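PDB 5K87: 2-methyl-aconitate isomerase, which catalyses the cis-trans isomerisation of 2-methyl-aconitate in the 2-methylcitrate route of propionate breakdown, abstracting a proton and rotating the substrate about a carbon-carbon bond. Local coordinates for residues 26-31 with 77-82; 181-186 with 380-385; 228-233 with 338-343; 319-324 with 355-360. The protein carries 1 engineered substitution. All coordinates share one frame; numbering follows the deposited sequence.

Contact 1. Residues 26-31 with 77-82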
loop_
_atom_site.group_PDB
_atom_site.type_symbol
_atom_site.label_atom_id
_atom_site.label_comp_id
_atom_site.label_asym_id
_atom_site.label_seq_id
_atom_site.Cartn_x
_atom_site.Cartn_y
_atom_site.Cartn_z
ATOM N N GLY A 26 -0.353 10.476 -2.815
ATOM C CA GLY A 26 -1.734 10.849 -3.022
ATOM C C GLY A 26 -2.097 10.951 -4.485
ATOM O O GLY A 26 -1.228 11.019 -5.361
ATOM N N VAL A 27 -3.397 10.955 -4.744
ATOM C CA VAL A 27 -3.934 11.140 -6.081
ATOM C C VAL A 27 -4.390 12.588 -6.217
ATOM O O VAL A 27 -5.200 13.081 -5.413
ATOM C CB VAL A 27 -5.108 10.178 -6.369
ATOM C CG1 VAL A 27 -5.562 10.347 -7.806
ATOM C CG2 VAL A 27 -4.715 8.734 -6.085
ATOM N N PHE A 28 -3.852 13.261 -7.233
ATOM C CA PHE A 28 -4.046 14.689 -7.473
ATOM C C PHE A 28 -4.927 14.933 -8.684
ATOM O O PHE A 28 -4.739 14.298 -9.731
ATOM C CB PHE A 28 -2.695 15.346 -7.757
ATOM C CG PHE A 28 -1.820 15.484 -6.546
ATOM C CD1 PHE A 28 -1.293 14.365 -5.930
ATOM C CD2 PHE A 28 -1.519 16.733 -6.024
ATOM C CE1 PHE A 28 -0.500 14.483 -4.799
ATOM C CE2 PHE A 28 -0.708 16.862 -4.894
ATOM C CZ PHE A 28 -0.212 15.735 -4.287
ATOM N N PHE A 29 -5.866 15.863 -8.552
ATOM C CA PHE A 29 -6.774 16.243 -9.624
ATOM C C PHE A 29 -6.798 17.750 -9.790
ATOM O O PHE A 29 -6.819 18.499 -8.797
ATOM C CB PHE A 29 -8.213 15.848 -9.282
ATOM C CG PHE A 29 -8.414 14.388 -8.987
ATOM C CD1 PHE A 29 -8.762 13.504 -9.993
ATOM C CD2 PHE A 29 -8.289 13.911 -7.694
ATOM C CE1 PHE A 29 -8.967 12.163 -9.709
ATOM C CE2 PHE A 29 -8.491 12.572 -7.410
ATOM C CZ PHE A 29 -8.833 11.703 -8.419
ATOM N N ARG A 30 -6.854 18.202 -11.038
ATOM C CA ARG A 30 -7.287 19.560 -11.329
ATOM C C ARG A 30 -8.791 19.573 -11.226
ATOM O O ARG A 30 -9.455 18.665 -11.738
ATOM C CB ARG A 30 -6.976 19.939 -12.771
ATOM C CG ARG A 30 -5.558 20.283 -13.120
ATOM C CD ARG A 30 -5.521 21.087 -14.439
ATOM N NE ARG A 30 -6.260 20.404 -15.499
ATOM C CZ ARG A 30 -6.350 20.822 -16.758
ATOM N NH1 ARG A 30 -5.740 21.939 -17.136
ATOM N NH2 ARG A 30 -7.050 20.115 -17.637
ATOM N N LEU A 31 -9.335 20.604 -10.597
ATOM C CA LEU A 31 -10.775 20.730 -10.435
ATOM C C LEU A 31 -11.525 20.551 -11.755
ATOM O O LEU A 31 -12.502 19.807 -11.828
ATOM C CB LEU A 31 -11.103 22.088 -9.821
ATOM C CG LEU A 31 -12.584 22.420 -9.655
ATOM C CD1 LEU A 31 -13.236 21.477 -8.655
ATOM C CD2 LEU A 31 -12.743 23.861 -9.207
ATOM N N VAL A 77 -6.148 15.005 -3.434
ATOM C CA VAL A 77 -5.897 16.437 -3.509
ATOM C C VAL A 77 -6.626 17.001 -4.719
ATOM O O VAL A 77 -6.564 16.427 -5.814
ATOM C CB VAL A 77 -4.385 16.716 -3.660
ATOM C CG1 VAL A 77 -4.121 18.188 -3.930
ATOM C CG2 VAL A 77 -3.617 16.243 -2.431
ATOM N N ILE A 78 -7.333 18.113 -4.521
ATOM C CA ILE A 78 -7.962 18.830 -5.624
ATOM C C ILE A 78 -7.402 20.244 -5.672
ATOM O O ILE A 78 -7.451 20.972 -4.675
ATOM C CB ILE A 78 -9.493 18.878 -5.469
ATOM C CG1 ILE A 78 -10.072 17.462 -5.515
ATOM C CG2 ILE A 78 -10.129 19.751 -6.559
ATOM C CD1 ILE A 78 -11.527 17.388 -5.100
ATOM N N LEU A 79 -6.861 20.613 -6.828
ATOM C CA LEU A 79 -6.254 21.924 -7.014
ATOM C C LEU A 79 -7.001 22.715 -8.073
ATOM O O LEU A 79 -7.521 22.138 -9.033
ATOM C CB LEU A 79 -4.793 21.771 -7.436
ATOM C CG LEU A 79 -3.940 20.948 -6.462
ATOM C CD1 LEU A 79 -2.483 20.866 -6.880
ATOM C CD2 LEU A 79 -4.033 21.508 -5.055
ATOM N N SER A 80 -7.023 24.034 -7.912
ATOM C CA SER A 80 -7.705 24.921 -8.842
ATOM C C SER A 80 -7.031 26.283 -8.817
ATOM O O SER A 80 -6.251 26.587 -7.912
ATOM C CB SER A 80 -9.160 25.077 -8.426
ATOM O OG SER A 80 -9.247 25.511 -7.081
ATOM N N HIS A 81 -7.336 27.106 -9.816
ATOM C CA HIS A 81 -6.923 28.511 -9.810
ATOM C C HIS A 81 -7.479 29.203 -8.588
ATOM O O HIS A 81 -8.623 28.976 -8.199
ATOM C CB HIS A 81 -7.479 29.249 -11.029
ATOM C CG HIS A 81 -6.923 28.785 -12.333
ATOM N ND1 HIS A 81 -5.640 29.082 -12.747
ATOM C CD2 HIS A 81 -7.481 28.065 -13.335
ATOM C CE1 HIS A 81 -5.430 28.552 -13.936
ATOM N NE2 HIS A 81 -6.532 27.931 -14.319
ATOM N N SER A 82 -6.678 30.075 -7.991
ATOM C CA SER A 82 -7.130 30.811 -6.819
ATOM C C SER A 82 -7.805 32.128 -7.178
ATOM O O SER A 82 -7.423 32.791 -8.142
ATOM C CB SER A 82 -5.964 31.094 -5.882
ATOM O OG SER A 82 -6.441 31.646 -4.668
#
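F28 and V77 project in the same direction from neighbouring strands, with the valine spread over one face of the phenyl ring. V77 CB stands 4.0 Å from the centroid of the F28 ring and 21° off its normal, displaced toward the rim, which meets the criteria for a CH-pi contact. Both methyls take part: V77 CG1 reaches F28 CD2 at 3.6 Å, while V77 CG2 sits near F28 CE2 and CZ. L79 CD1 lies at the edge of the same ring, 4.3 Å from F28 CD2. An alanine in place of F28 would probably leave V77 without the ring beneath its branches and open a gap toward A115 on helix 113-122. F29 points to the other face of the sheet, where I78 also projects, and the edge of its ring comes to the V77 carbonyl, F29 CD2 lying 3.6 Å from V77 O.

The backbones pair as parallel strands, F28 with V77, F29 with I78 and R30 with L79. V77 N donates to V27 O and F29 N to V77 O, each at 2.9 Å; L79 N to F29 O and L31 N to L79 O continue the series. R30 turns its guanidinium to a salt bridge with D33.

F28 and L79 pack on helix 113-122, and F29 and I78 on helix 43-53. A sheet curled round a central helix is characteristic of the diaminopimelate epimerase-like fold, and 113-122 is consistent with that helix here.

Contact 2. Residues 181-186 with 380-385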
loop_
_atom_site.group_PDB
_atom_site.type_symbol
_atom_site.label_atom_id
_atom_site.label_comp_id
_atom_site.label_asym_id
_atom_site.label_seq_id
_atom_site.Cartn_x
_atom_site.Cartn_y
_atom_site.Cartn_z
ATOM N N ILE A 181 9.404 24.523 1.957
ATOM C CA ILE A 181 8.017 24.884 2.227
ATOM C C ILE A 181 7.941 25.867 3.385
ATOM O O ILE A 181 8.735 25.780 4.318
ATOM C CB ILE A 181 7.195 23.638 2.611
ATOM C CG1 ILE A 181 7.390 22.534 1.577
ATOM C CG2 ILE A 181 5.720 23.987 2.753
ATOM C CD1 ILE A 181 6.921 22.914 0.210
ATOM N N GLU A 182 6.994 26.801 3.328
ATOM C CA GLU A 182 6.819 27.761 4.417
ATOM C C GLU A 182 5.351 27.917 4.763
ATOM O O GLU A 182 4.554 28.386 3.936
ATOM C CB GLU A 182 7.355 29.130 4.018
ATOM C CG GLU A 182 8.784 29.101 3.528
ATOM C CD GLU A 182 9.283 30.459 3.119
ATOM O OE1 GLU A 182 10.401 30.534 2.571
ATOM O OE2 GLU A 182 8.560 31.450 3.356
ATOM N N PHE A 183 5.012 27.567 5.999
ATOM C CA PHE A 183 3.653 27.660 6.492
ATOM C C PHE A 183 3.523 29.010 7.173
ATOM O O PHE A 183 4.036 29.208 8.286
ATOM C CB PHE A 183 3.386 26.535 7.492
ATOM C CG PHE A 183 3.466 25.150 6.888
ATOM C CD1 PHE A 183 4.694 24.562 6.607
ATOM C CD2 PHE A 183 2.311 24.427 6.629
ATOM C CE1 PHE A 183 4.759 23.275 6.065
ATOM C CE2 PHE A 183 2.371 23.147 6.083
ATOM C CZ PHE A 183 3.592 22.571 5.803
ATOM N N MET A 184 2.861 29.952 6.508
ATOM C CA MET A 184 2.749 31.311 7.034
ATOM C C MET A 184 1.700 31.397 8.134
ATOM O O MET A 184 0.635 30.780 8.042
ATOM C CB MET A 184 2.377 32.278 5.913
ATOM C CG MET A 184 3.325 32.258 4.729
ATOM S SD MET A 184 5.054 32.562 5.144
ATOM C CE MET A 184 4.961 34.217 5.819
ATOM N N ASN A 185 2.011 32.168 9.178
ATOM C CA ASN A 185 1.059 32.461 10.255
ATOM C C ASN A 185 0.269 31.221 10.694
ATOM O O ASN A 185 -0.960 31.203 10.618
ATOM C CB ASN A 185 0.110 33.581 9.805
ATOM C CG ASN A 185 -0.840 34.030 10.901
ATOM O OD1 ASN A 185 -0.480 34.074 12.077
ATOM N ND2 ASN A 185 -2.072 34.360 10.516
ATOM N N PRO A 186 0.977 30.161 11.122
ATOM C CA PRO A 186 0.303 28.871 11.312
ATOM C C PRO A 186 -0.681 28.797 12.485
ATOM O O PRO A 186 -1.547 27.925 12.457
ATOM C CB PRO A 186 1.471 27.898 11.524
ATOM C CG PRO A 186 2.569 28.750 12.062
ATOM C CD PRO A 186 2.428 30.058 11.354
ATOM N N ALA A 380 6.457 28.807 9.859
ATOM C CA ALA A 380 7.207 27.593 10.132
ATOM C C ALA A 380 7.723 27.058 8.807
ATOM O O ALA A 380 7.018 27.099 7.794
ATOM C CB ALA A 380 6.337 26.568 10.815
ATOM N N ILE A 381 8.956 26.571 8.802
ATOM C CA ILE A 381 9.585 26.149 7.557
ATOM C C ILE A 381 10.183 24.760 7.671
ATOM O O ILE A 381 10.613 24.332 8.749
ATOM C CB ILE A 381 10.688 27.135 7.122
ATOM C CG1 ILE A 381 11.884 27.059 8.061
ATOM C CG2 ILE A 381 10.152 28.561 7.071
ATOM C CD1 ILE A 381 13.089 27.823 7.568
ATOM N N MET A 382 10.173 24.034 6.556
ATOM C CA MET A 382 10.854 22.755 6.477
ATOM C C MET A 382 11.119 22.465 5.006
ATOM O O MET A 382 10.560 23.117 4.129
ATOM C CB MET A 382 10.000 21.647 7.099
ATOM C CG MET A 382 8.736 21.356 6.313
ATOM S SD MET A 382 7.626 20.143 7.058
ATOM C CE MET A 382 6.952 21.116 8.393
ATOM N N SER A 383 11.971 21.490 4.746
ATOM C CA SER A 383 12.214 21.046 3.384
ATOM C C SER A 383 11.616 19.674 3.159
ATOM O O SER A 383 11.692 18.795 4.023
ATOM C CB SER A 383 13.705 21.017 3.095
ATOM O OG SER A 383 14.209 22.341 3.056
ATOM N N ARG A 384 11.020 19.503 1.985
ATOM C CA ARG A 384 10.494 18.217 1.558
ATOM C C ARG A 384 10.997 17.980 0.129
ATOM O O ARG A 384 12.002 18.572 -0.280
ATOM C CB ARG A 384 8.961 18.219 1.675
ATOM C CG ARG A 384 8.418 18.492 3.094
ATOM C CD ARG A 384 8.326 17.239 3.975
ATOM N NE ARG A 384 9.599 16.834 4.562
ATOM C CZ ARG A 384 9.749 15.752 5.316
ATOM N NH1 ARG A 384 10.927 15.460 5.842
ATOM N NH2 ARG A 384 8.718 14.943 5.532
ATOM N N SER A 385 10.339 17.089 -0.605
ATOM C CA SER A 385 10.629 16.830 -2.014
ATOM C C SER A 385 9.370 16.191 -2.567
ATOM O O SER A 385 8.473 15.818 -1.795
ATOM C CB SER A 385 11.825 15.894 -2.177
ATOM O OG SER A 385 11.538 14.577 -1.716
#
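Strands 181-184 and 380-384 run antiparallel at 163° with their axes 4.7 Å apart, two hydrogen-bonded pairs, I181 with M382 and F183 with A380, flanking the non-hydrogen-bonded pair E182 with I381. The four bonds are uneven in length: F183 N to A380 O is 2.7 Å, I181 N to M382 O is 2.8 Å and A380 N to F183 O is 2.9 Å, but M382 N to I181 O stretches to 3.2 Å.

On the face bearing I181, F183, A380 and M382, the F183 ring turns its edge to the A380 carbonyl, CD1 of F183 lying 3.6 Å from A380 O in the ring plane. That oxygen thus takes a backbone N-H and is touched by an aromatic carbon of the same residue. The M382 chain bends at chi3 (74°), bringing its CE methyl obliquely to F183 CE1 at 3.9 Å. F183 and M382 both rest on V328 of helix 324-334, whereas I181 packs on T113 and A114 of helix 113-122. The strand pair therefore lies where the two helix-centred halves expected of a diaminopimelate epimerase-like fold meet.

On the other face E182 and I381 lie alongside each other, E182 CG being 3.8 Å from I381 CG2. The E182 chain extends beyond CG to a carboxylate shared between a hydrogen bond from H153 and a salt bridge with K379. Further along, R384 NE bonds to S383 O within the guanidinium plane, and R384 NH2 reaches the substrate-binding residue N111.

Contact 3. Residues 228-233 with 338-343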
loop_
_atom_site.group_PDB
_atom_site.type_symbol
_atom_site.label_atom_id
_atom_site.label_comp_id
_atom_site.label_asym_id
_atom_site.label_seq_id
_atom_site.Cartn_x
_atom_site.Cartn_y
_atom_site.Cartn_z
ATOM N N PHE A 228 -0.005 17.162 22.626
ATOM C CA PHE A 228 1.287 16.578 22.959
ATOM C C PHE A 228 1.307 16.134 24.421
ATOM O O PHE A 228 0.967 16.912 25.313
ATOM C CB PHE A 228 2.406 17.609 22.783
ATOM C CG PHE A 228 2.664 18.005 21.360
ATOM C CD1 PHE A 228 3.362 17.162 20.508
ATOM C CD2 PHE A 228 2.247 19.234 20.884
ATOM C CE1 PHE A 228 3.625 17.530 19.202
ATOM C CE2 PHE A 228 2.501 19.609 19.581
ATOM C CZ PHE A 228 3.193 18.757 18.738
ATOM N N ILE A 229 1.711 14.899 24.669
ATOM C CA ILE A 229 1.874 14.428 26.037
ATOM C C ILE A 229 3.283 13.871 26.198
ATOM O O ILE A 229 3.960 13.591 25.214
ATOM C CB ILE A 229 0.804 13.382 26.391
ATOM C CG1 ILE A 229 0.789 12.267 25.346
ATOM C CG2 ILE A 229 -0.575 14.042 26.480
ATOM C CD1 ILE A 229 -0.447 11.390 25.416
ATOM N N ASN A 230 3.749 13.754 27.434
ATOM C CA ASN A 230 5.072 13.214 27.685
ATOM C C ASN A 230 5.076 11.697 27.540
ATOM O O ASN A 230 4.222 11.010 28.111
ATOM C CB ASN A 230 5.572 13.590 29.075
ATOM C CG ASN A 230 5.929 15.059 29.189
ATOM O OD1 ASN A 230 6.328 15.695 28.212
ATOM N ND2 ASN A 230 5.783 15.608 30.391
ATOM N N ALA A 231 6.040 11.174 26.787
ATOM C CA ALA A 231 6.165 9.736 26.580
ATOM C C ALA A 231 6.139 8.964 27.905
ATOM O O ALA A 231 5.464 7.935 28.023
ATOM C CB ALA A 231 7.439 9.421 25.816
ATOM N N GLU A 232 6.863 9.461 28.905
ATOM C CA GLU A 232 7.006 8.729 30.162
ATOM C C GLU A 232 5.687 8.573 30.909
ATOM O O GLU A 232 5.506 7.605 31.644
ATOM C CB GLU A 232 8.062 9.374 31.067
ATOM C CG GLU A 232 7.678 10.731 31.624
ATOM C CD GLU A 232 8.715 11.269 32.597
ATOM O OE1 GLU A 232 9.717 10.567 32.845
ATOM O OE2 GLU A 232 8.528 12.391 33.110
ATOM N N ASP A 233 4.762 9.508 30.710
ATOM C CA ASP A 233 3.447 9.419 31.342
ATOM C C ASP A 233 2.610 8.273 30.775
ATOM O O ASP A 233 1.592 7.891 31.353
ATOM C CB ASP A 233 2.690 10.743 31.215
ATOM C CG ASP A 233 3.339 11.861 32.008
ATOM O OD1 ASP A 233 4.193 11.569 32.877
ATOM O OD2 ASP A 233 2.989 13.034 31.766
ATOM N N GLY A 338 8.206 26.839 27.509
ATOM C CA GLY A 338 7.284 26.305 28.493
ATOM C C GLY A 338 6.312 25.242 28.008
ATOM O O GLY A 338 5.702 24.564 28.825
ATOM N N THR A 339 6.123 25.092 26.697
ATOM C CA THR A 339 5.293 23.979 26.219
ATOM C C THR A 339 6.015 22.671 26.496
ATOM O O THR A 339 7.227 22.656 26.705
ATOM C CB THR A 339 4.991 24.051 24.708
ATOM O OG1 THR A 339 6.194 23.826 23.970
ATOM C CG2 THR A 339 4.368 25.384 24.321
ATOM N N LEU A 340 5.284 21.560 26.494
ATOM C CA LEU A 340 5.916 20.266 26.709
ATOM C C LEU A 340 6.944 19.954 25.626
ATOM O O LEU A 340 7.942 19.290 25.881
ATOM C CB LEU A 340 4.874 19.149 26.771
ATOM C CG LEU A 340 3.950 19.138 27.985
ATOM C CD1 LEU A 340 3.236 17.799 28.069
ATOM C CD2 LEU A 340 4.717 19.423 29.268
ATOM N N VAL A 341 6.683 20.421 24.408
ATOM C CA VAL A 341 7.603 20.207 23.302
ATOM C C VAL A 341 8.890 21.000 23.547
ATOM O O VAL A 341 9.995 20.485 23.428
ATOM C CB VAL A 341 6.958 20.634 21.970
ATOM C CG1 VAL A 341 7.934 20.470 20.822
ATOM C CG2 VAL A 341 5.668 19.839 21.710
ATOM N N ASN A 342 8.719 22.265 23.907
ATOM C CA ASN A 342 9.841 23.126 24.251
ATOM C C ASN A 342 10.679 22.531 25.382
ATOM O O ASN A 342 11.906 22.514 25.316
ATOM C CB ASN A 342 9.324 24.501 24.633
ATOM C CG ASN A 342 10.419 25.407 25.137
ATOM O OD1 ASN A 342 10.591 25.565 26.347
ATOM N ND2 ASN A 342 11.173 25.998 24.220
ATOM N N LEU A 343 10.012 22.006 26.399
ATOM C CA LEU A 343 10.718 21.467 27.554
ATOM C C LEU A 343 11.475 20.188 27.209
ATOM O O LEU A 343 12.586 19.970 27.689
ATOM C CB LEU A 343 9.754 21.240 28.716
ATOM C CG LEU A 343 9.165 22.517 29.325
ATOM C CD1 LEU A 343 8.171 22.165 30.415
ATOM C CD2 LEU A 343 10.258 23.427 29.872
HETATM O O HOH W 1 8.171 17.672 28.134
#
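The F228 ring and V341 are brought together by two first torsions: CG of F228 is anti to its own carbonyl carbon (chi1 -68°), and V341 holds CG1 anti to its backbone N (chi1 178°), which places CG2 beside that nitrogen and over the ring. V341 CG2 stands 3.5 Å from the F228 ring centroid and 12° off the normal, a CH-pi contact centred on the face. The same methyl is within van der Waals distance of all six ring carbons, nearest F228 CG.

L340 meets the strand differently. Its CD1 lies 3.7 Å from F228 O and equally far from N230 OD1, and the side chains of L340 and N230 cross at about a right angle. A water bridges the polar atoms, donating to N230 OD1 at 2.7 Å and to L340 O at 2.8 Å.

On the helix side, T339 is the N-cap of helix 340-344, its OG1 accepting from N342 N at 3.0 Å, while N342 OD1 takes G338 N from above its carbonyl plane. L340 N bonds to T218 OG1 on strand 213-221. F228 also packs on A329 and I330 of helix 324-334.

No direct hydrogen bond joins strand 228-230 to the helix start, which implies that cohesion rests on apolar contact and on one water whose two hydrogens are both spent in bridging them.

Contact 4. Residues 319-324 with 355-360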
loop_
_atom_site.group_PDB
_atom_site.type_symbol
_atom_site.label_atom_id
_atom_site.label_comp_id
_atom_site.label_asym_id
_atom_site.label_seq_id
_atom_site.Cartn_x
_atom_site.Cartn_y
_atom_site.Cartn_z
ATOM N N HIS A 319 2.160 6.833 13.294
ATOM C CA HIS A 319 2.594 7.239 11.971
ATOM C C HIS A 319 4.021 6.774 11.703
ATOM O O HIS A 319 4.873 6.786 12.591
ATOM C CB HIS A 319 2.481 8.759 11.860
ATOM C CG HIS A 319 2.634 9.287 10.475
ATOM N ND1 HIS A 319 3.871 9.539 9.908
ATOM C CD2 HIS A 319 1.720 9.651 9.546
ATOM C CE1 HIS A 319 3.704 10.014 8.694
ATOM N NE2 HIS A 319 2.403 10.088 8.443
ATOM N N HIS A 320 4.286 6.383 10.457
ATOM C CA HIS A 320 5.565 5.782 10.100
ATOM C C HIS A 320 6.723 6.774 10.133
ATOM O O HIS A 320 7.888 6.380 10.226
ATOM C CB HIS A 320 5.471 5.111 8.725
ATOM C CG HIS A 320 5.424 6.070 7.575
ATOM N ND1 HIS A 320 6.467 6.203 6.685
ATOM C CD2 HIS A 320 4.465 6.936 7.163
ATOM C CE1 HIS A 320 6.150 7.104 5.772
ATOM N NE2 HIS A 320 4.944 7.569 6.041
ATOM N N ALA A 321 6.411 8.063 10.048
ATOM C CA ALA A 321 7.441 9.097 10.039
ATOM C C ALA A 321 6.888 10.277 10.835
ATOM O O ALA A 321 6.682 10.153 12.038
ATOM C CB ALA A 321 7.816 9.472 8.610
ATOM N N MET A 322 6.616 11.405 10.188
ATOM C CA MET A 322 5.844 12.460 10.845
ATOM C C MET A 322 4.963 13.182 9.832
ATOM O O MET A 322 5.403 13.502 8.715
ATOM C CB MET A 322 6.743 13.462 11.588
ATOM C CG MET A 322 5.974 14.475 12.433
ATOM S SD MET A 322 4.877 13.723 13.661
ATOM C CE MET A 322 6.068 12.787 14.615
ATOM N N MET A 323 3.710 13.421 10.205
ATOM C CA MET A 323 2.833 14.240 9.378
ATOM C C MET A 323 3.435 15.642 9.256
ATOM O O MET A 323 3.969 16.192 10.231
ATOM C CB MET A 323 1.435 14.321 9.994
ATOM C CG MET A 323 0.741 12.982 10.166
ATOM S SD MET A 323 1.062 12.202 11.769
ATOM C CE MET A 323 0.026 13.173 12.855
ATOM N N GLY A 324 3.362 16.232 8.070
ATOM C CA GLY A 324 3.906 17.563 7.875
ATOM C C GLY A 324 3.203 18.608 8.721
ATOM O O GLY A 324 3.835 19.541 9.247
ATOM N N PHE A 355 13.795 16.933 15.243
ATOM C CA PHE A 355 13.232 15.905 16.097
ATOM C C PHE A 355 13.389 14.525 15.472
ATOM O O PHE A 355 13.462 14.379 14.242
ATOM C CB PHE A 355 11.771 16.207 16.460
ATOM C CG PHE A 355 10.837 16.253 15.276
ATOM C CD1 PHE A 355 10.213 15.098 14.816
ATOM C CD2 PHE A 355 10.575 17.447 14.627
ATOM C CE1 PHE A 355 9.346 15.141 13.725
ATOM C CE2 PHE A 355 9.711 17.494 13.538
ATOM C CZ PHE A 355 9.095 16.338 13.083
ATOM N N GLY A 356 13.449 13.517 16.329
ATOM C CA GLY A 356 13.517 12.145 15.885
ATOM C C GLY A 356 12.150 11.491 15.883
ATOM O O GLY A 356 11.461 11.460 16.902
ATOM N N HIS A 357 11.781 10.956 14.722
ATOM C CA HIS A 357 10.543 10.213 14.525
ATOM C C HIS A 357 10.908 8.766 14.129
ATOM O O HIS A 357 12.089 8.428 14.054
ATOM C CB HIS A 357 9.664 10.925 13.482
ATOM C CG HIS A 357 10.325 11.145 12.160
ATOM N ND1 HIS A 357 10.549 10.130 11.250
ATOM C CD2 HIS A 357 10.783 12.281 11.581
ATOM C CE1 HIS A 357 11.123 10.636 10.173
ATOM N NE2 HIS A 357 11.276 11.936 10.345
ATOM N N PRO A 358 9.917 7.882 13.912
ATOM C CA PRO A 358 10.314 6.486 13.677
ATOM C C PRO A 358 11.224 6.248 12.477
ATOM O O PRO A 358 11.998 5.296 12.509
ATOM C CB PRO A 358 8.968 5.778 13.508
ATOM C CG PRO A 358 8.069 6.549 14.405
ATOM C CD PRO A 358 8.468 7.984 14.158
ATOM N N SER A 359 11.157 7.096 11.457
ATOM C CA SER A 359 11.957 6.882 10.250
ATOM C C SER A 359 13.277 7.654 10.216
ATOM O O SER A 359 14.010 7.556 9.231
ATOM C CB SER A 359 11.141 7.227 8.996
ATOM O OG SER A 359 10.130 6.261 8.764
ATOM N N GLY A 360 13.580 8.410 11.270
ATOM C CA GLY A 360 14.775 9.238 11.274
ATOM C C GLY A 360 14.484 10.611 11.834
ATOM O O GLY A 360 13.792 10.738 12.845
HETATM O O HOH W 2 8.836 4.900 6.733
#
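S359 and H320 make the direct hydrogen bond of this contact: S359 OG donates to H320 O at 2.7 Å, approaching from 37° above the carbonyl plane. A water doubles the link, lying 2.7 Å from H320 ND1 and donating to S359 OG. Within the segments, S359 N bonds to H357 ND1 at 3.1 Å inside the type I turn H357-G360, and A321 N bonds to H319 ND1.

Van der Waals contacts close the rest. M322 CG packs at 3.7 Å on CE1 of F355. P358 CB sits 3.5 Å from H320 O, and H357 CB is 3.4 Å from A321 O. The H357 ring has G360 O over one face and M322 N beyond the opposite one, with CE1 of H357 3.8 Å from A321 CB. An alanine at H357 would probably leave S359 N without its acceptor and open a gap beside A321.

The loop so braced belongs to the active site: H319 NE2 and G324 N hydrogen-bond to one bound malonate and H320 N to a malonate modelled separately, the ion probably coming from the crystallisation liquor; H319 and G324 are substrate-binding residues, and M323, the inferred proton donor/acceptor position, is the N-cap of helix 324-334.

How the contacts relate
From the N terminus, contact 1 closes first, joining strand 24-30 to strand 75-81 across 45 intervening residues. Contact 2 then opens at 181-186 and closes only at 380-385, so contacts 3 and 4 both nest inside its loop. Those two cross: 228-233, 319-324, 338-343 and 355-360 alternate along the chain. Contact 3 ties the end of strand 225-230 to the start of helix 340-344, and contact 4 ties the loop leading into helix 324-334 to the end of strand 352-357. Contacts 2 and 4 touch directly, M382 CE lying 3.6 Å from G324 O. Contacts 1 and 3 lie on opposite sides of the chain's centre, their own centres about 36 Å apart.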